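Local coordinates for dTDP-4-amino-4,6-dideoxyglucose formyltransferase (Shewanella sp. FDAARGOS_354, PDB 6V2T), which probably transfers a formyl group from a folate cofactor to the amino group of dTDP-4-amino-4,6-dideoxyglucose, a sugar nucleotide linked to O-antigen synthesis, at residues Phe159-Pro164 against Glu182-Lys187. Numbering follows the deposited sequence.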
ATOM      1  N   PHE B 159      24.767  16.386  19.346  1.00 27.92           N
ATOM      2  CA  PHE B 159      23.451  16.047  19.933  1.00 28.52           C
ATOM      3  C   PHE B 159      22.896  14.870  19.157  1.00 30.99           C
ATOM      4  O   PHE B 159      23.127  14.843  17.933  1.00 31.70           O
ATOM      5  CB  PHE B 159      22.483  17.223  19.810  1.00 28.49           C
ATOM      6  CG  PHE B 159      22.991  18.465  20.481  1.00 30.54           C
ATOM      7  CD1 PHE B 159      22.869  18.640  21.853  1.00 31.88           C
ATOM      8  CD2 PHE B 159      23.617  19.442  19.743  1.00 30.72           C
ATOM      9  CE1 PHE B 159      23.353  19.792  22.461  1.00 33.01           C
ATOM     10  CE2 PHE B 159      24.119  20.581  20.359  1.00 33.32           C
ATOM     11  CZ  PHE B 159      23.964  20.762  21.713  1.00 30.48           C
ATOM     12  N   GLN B 160      22.207  13.940  19.806  1.00 27.66           N
ATOM     13  CA  GLN B 160      21.476  12.898  19.048  1.00 28.78           C
ATOM     14  C   GLN B 160      20.311  12.376  19.885  1.00 33.54           C
ATOM     15  O   GLN B 160      20.390  12.423  21.139  1.00 34.27           O
ATOM     16  CB  GLN B 160      22.432  11.804  18.561  1.00 33.73           C
ATOM     17  CG  GLN B 160      22.885  10.826  19.614  1.00 35.01           C
ATOM     18  CD  GLN B 160      23.764   9.717  19.063  1.00 37.85           C
ATOM     19  OE1 GLN B 160      24.299   8.938  19.836  1.00 34.19           O
ATOM     20  NE2 GLN B 160      23.917   9.607  17.741  1.00 29.95           N
ATOM     21  N   LYS B 161      19.287  11.871  19.202  1.00 33.35           N
ATOM     22  CA  LYS B 161      18.111  11.254  19.854  1.00 31.01           C
ATOM     23  C   LYS B 161      17.612  10.080  19.025  1.00 29.40           C
ATOM     24  O   LYS B 161      17.400  10.236  17.821  1.00 30.74           O
ATOM     25  CB  LYS B 161      17.032  12.312  20.091  1.00 33.10           C
ATOM     26  CG  LYS B 161      15.857  11.793  20.929  1.00 39.28           C
ATOM     27  CD  LYS B 161      14.951  12.858  21.537  1.00 47.90           C
ATOM     28  CE  LYS B 161      15.229  14.277  21.059  1.00 51.19           C
ATOM     29  NZ  LYS B 161      14.210  15.255  21.511  1.00 56.26           N
ATOM     30  N   GLU B 162      17.481   8.936  19.677  1.00 32.10           N
ATOM     31  CA  GLU B 162      16.947   7.693  19.108  1.00 32.76           C
ATOM     32  C   GLU B 162      15.439   7.873  18.961  1.00 35.36           C
ATOM     33  O   GLU B 162      14.835   8.605  19.757  1.00 33.28           O
ATOM     34  CB  GLU B 162      17.295   6.519  20.001  1.00 33.15           C
ATOM     35  CG  GLU B 162      16.669   5.219  19.531  1.00 37.55           C
ATOM     36  CD  GLU B 162      17.240   3.960  20.142  1.00 41.21           C
ATOM     37  OE1 GLU B 162      17.997   4.083  21.114  1.00 42.12           O
ATOM     38  OE2 GLU B 162      16.986   2.861  19.599  1.00 42.15           O
ATOM     39  N   VAL B 163      14.872   7.276  17.930  1.00 31.71           N
ATOM     40  CA  VAL B 163      13.403   7.160  17.785  1.00 34.64           C
ATOM     41  C   VAL B 163      13.117   5.674  17.723  1.00 32.22           C
ATOM     42  O   VAL B 163      13.940   4.876  17.234  1.00 30.78           O
ATOM     43  CB  VAL B 163      12.841   7.954  16.585  1.00 37.84           C
ATOM     44  CG1 VAL B 163      13.409   9.353  16.512  1.00 37.70           C
ATOM     45  CG2 VAL B 163      13.052   7.227  15.279  1.00 40.05           C
ATOM     46  N   PRO B 164      11.970   5.263  18.305  1.00 34.96           N
ATOM     47  CA  PRO B 164      11.567   3.865  18.300  1.00 33.32           C
ATOM     48  C   PRO B 164      11.153   3.460  16.881  1.00 29.49           C
ATOM     49  O   PRO B 164      10.764   4.324  16.097  1.00 31.48           O
ATOM     50  CB  PRO B 164      10.379   3.834  19.280  1.00 37.16           C
ATOM     51  CG  PRO B 164       9.783   5.224  19.172  1.00 39.44           C
ATOM     52  CD  PRO B 164      10.967   6.143  18.930  1.00 36.10           C
ATOM     53  N   GLU B 182      14.302  15.421  14.477  1.00 29.53           N
ATOM     54  CA  GLU B 182      15.235  16.393  13.883  1.00 32.50           C
ATOM     55  C   GLU B 182      14.721  17.798  14.197  1.00 34.03           C
ATOM     56  O   GLU B 182      15.533  18.661  14.539  1.00 27.36           O
ATOM     57  CB  GLU B 182      15.389  16.311  12.363  1.00 33.59           C
ATOM     58  CG  GLU B 182      16.019  15.046  11.821  1.00 39.47           C
ATOM     59  CD  GLU B 182      16.275  15.142  10.321  1.00 43.57           C
ATOM     60  OE1 GLU B 182      15.311  15.497   9.569  1.00 39.08           O
ATOM     61  OE2 GLU B 182      17.447  14.932   9.903  1.00 42.73           O
ATOM     62  N   MET B 183      13.410  18.016  14.068  1.00 32.35           N
ATOM     63  CA  MET B 183      12.825  19.355  14.342  1.00 31.67           C
ATOM     64  C   MET B 183      12.917  19.673  15.831  1.00 30.25           C
ATOM     65  O   MET B 183      13.299  20.803  16.134  1.00 38.86           O
ATOM     66  CB  MET B 183      11.389  19.410  13.836  1.00 34.81           C
ATOM     67  CG  MET B 183      11.365  19.443  12.330  1.00 38.46           C
ATOM     68  SD  MET B 183       9.704  19.705  11.634  1.00 50.72           S
ATOM     69  CE  MET B 183       8.782  18.362  12.373  1.00 44.09           C
ATOM     70  N   ASP B 184      12.640  18.704  16.707  1.00 30.05           N
ATOM     71  CA  ASP B 184      12.779  18.845  18.172  1.00 34.07           C
ATOM     72  C   ASP B 184      14.226  19.227  18.515  1.00 35.49           C
ATOM     73  O   ASP B 184      14.404  20.172  19.278  1.00 30.66           O
ATOM     74  CB  ASP B 184      12.388  17.570  18.925  1.00 34.01           C
ATOM     75  CG  ASP B 184      10.911  17.194  18.924  1.00 41.83           C
ATOM     76  OD1 ASP B 184      10.093  17.998  18.438  1.00 38.68           O
ATOM     77  OD2 ASP B 184      10.615  16.055  19.361  1.00 40.78           O
ATOM     78  N   LEU B 185      15.236  18.506  17.984  1.00 35.24           N
ATOM     79  CA  LEU B 185      16.666  18.817  18.252  1.00 31.67           C
ATOM     80  C   LEU B 185      17.014  20.234  17.808  1.00 30.29           C
ATOM     81  O   LEU B 185      17.721  20.957  18.564  1.00 33.65           O
ATOM     82  CB  LEU B 185      17.572  17.801  17.540  1.00 33.07           C
ATOM     83  CG  LEU B 185      17.635  16.425  18.173  1.00 34.57           C
ATOM     84  CD1 LEU B 185      18.374  15.460  17.252  1.00 39.68           C
ATOM     85  CD2 LEU B 185      18.327  16.459  19.540  1.00 37.66           C
ATOM     86  N   LEU B 186      16.576  20.647  16.626  1.00 26.80           N
ATOM     87  CA  LEU B 186      16.883  22.002  16.133  1.00 31.50           C
ATOM     88  C   LEU B 186      16.217  23.062  17.029  1.00 34.24           C
ATOM     89  O   LEU B 186      16.859  24.071  17.332  1.00 33.15           O
ATOM     90  CB  LEU B 186      16.471  22.091  14.667  1.00 34.04           C
ATOM     91  CG  LEU B 186      17.435  21.364  13.734  1.00 32.94           C
ATOM     92  CD1 LEU B 186      16.883  21.239  12.328  1.00 34.01           C
ATOM     93  CD2 LEU B 186      18.773  22.087  13.716  1.00 33.81           C
ATOM     94  N   LYS B 187      14.970  22.863  17.440  1.00 39.66           N
ATOM     95  CA  LYS B 187      14.270  23.817  18.348  1.00 41.43           C
ATOM     96  C   LYS B 187      15.142  24.043  19.585  1.00 37.46           C
ATOM     97  O   LYS B 187      15.463  25.185  19.899  1.00 42.10           O
ATOM     98  CB  LYS B 187      12.913  23.253  18.776  1.00 39.70           C
ATOM     99  CG  LYS B 187      11.835  23.228  17.710  1.00 43.65           C
ATOM    100  CD  LYS B 187      10.608  22.466  18.178  1.00 43.62           C
ATOM    101  CE  LYS B 187       9.403  22.600  17.279  1.00 44.80           C
ATOM    102  NZ  LYS B 187       8.248  21.916  17.892  1.00 45.58           N
TER
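Gln160 NE2 is held by two acceptors, Thr144 OG1 and Asn122 O, on the side of the strand turned away from the helix, while the residue's backbone meets Leu185: Gln160 CA lies 4.4 Å from Leu185 CD1. No hydrogen bond joins 159-164 to 182-187, and Leu185 provides most of the helix's share of the contact. With its CG anti to the carbonyl carbon (chi1 -75°), it extends its two methyls to the strand. CD1 rests against the backbone, 4.2 Å from Lys161 N. CD2 is the branch that meets side chains, sitting 4.2 Å from Phe159 CB on one flank and 4.1 Å from Lys161 CE on the other. Only the root of Phe159 takes part here; its ring swings away and stacks on His189, further along the same helix.

Lys161 slides past Leu185 in the opposite direction, with CE making its closest side-chain approach. The chain bends at chi3 (8°, nearly eclipsed), and the Lys161 side chain crosses that of Asp184 at about a right angle. Lys161 NZ is 3.9 Å from Asp184 CB and 4.3 Å from Asp184 OD2, too far for a salt bridge, so any attraction is probably loose. The other carboxylate oxygen, Asp184 OD1, accepts a hydrogen bond from Gln180 NE2 one turn back.

Leu185 also touches Cys143 and Ile145 of neighbouring strand 141-147, whose backbones pair with Lys161 and Phe159, and so packs across two strands. Through Glu182 OE2, hydrogen-bonded to His99 NE2, the helix is linked to the sugar-nucleotide pocket, which His99 lines. The axes of 159-163 and 182-187 pass 9.1 Å apart, their directions at 151°: the helix runs nearly antiparallel to the edge strand that precedes it, packed on one face of the mixed sheet, as in the Rossmann-like formyltransferase domain.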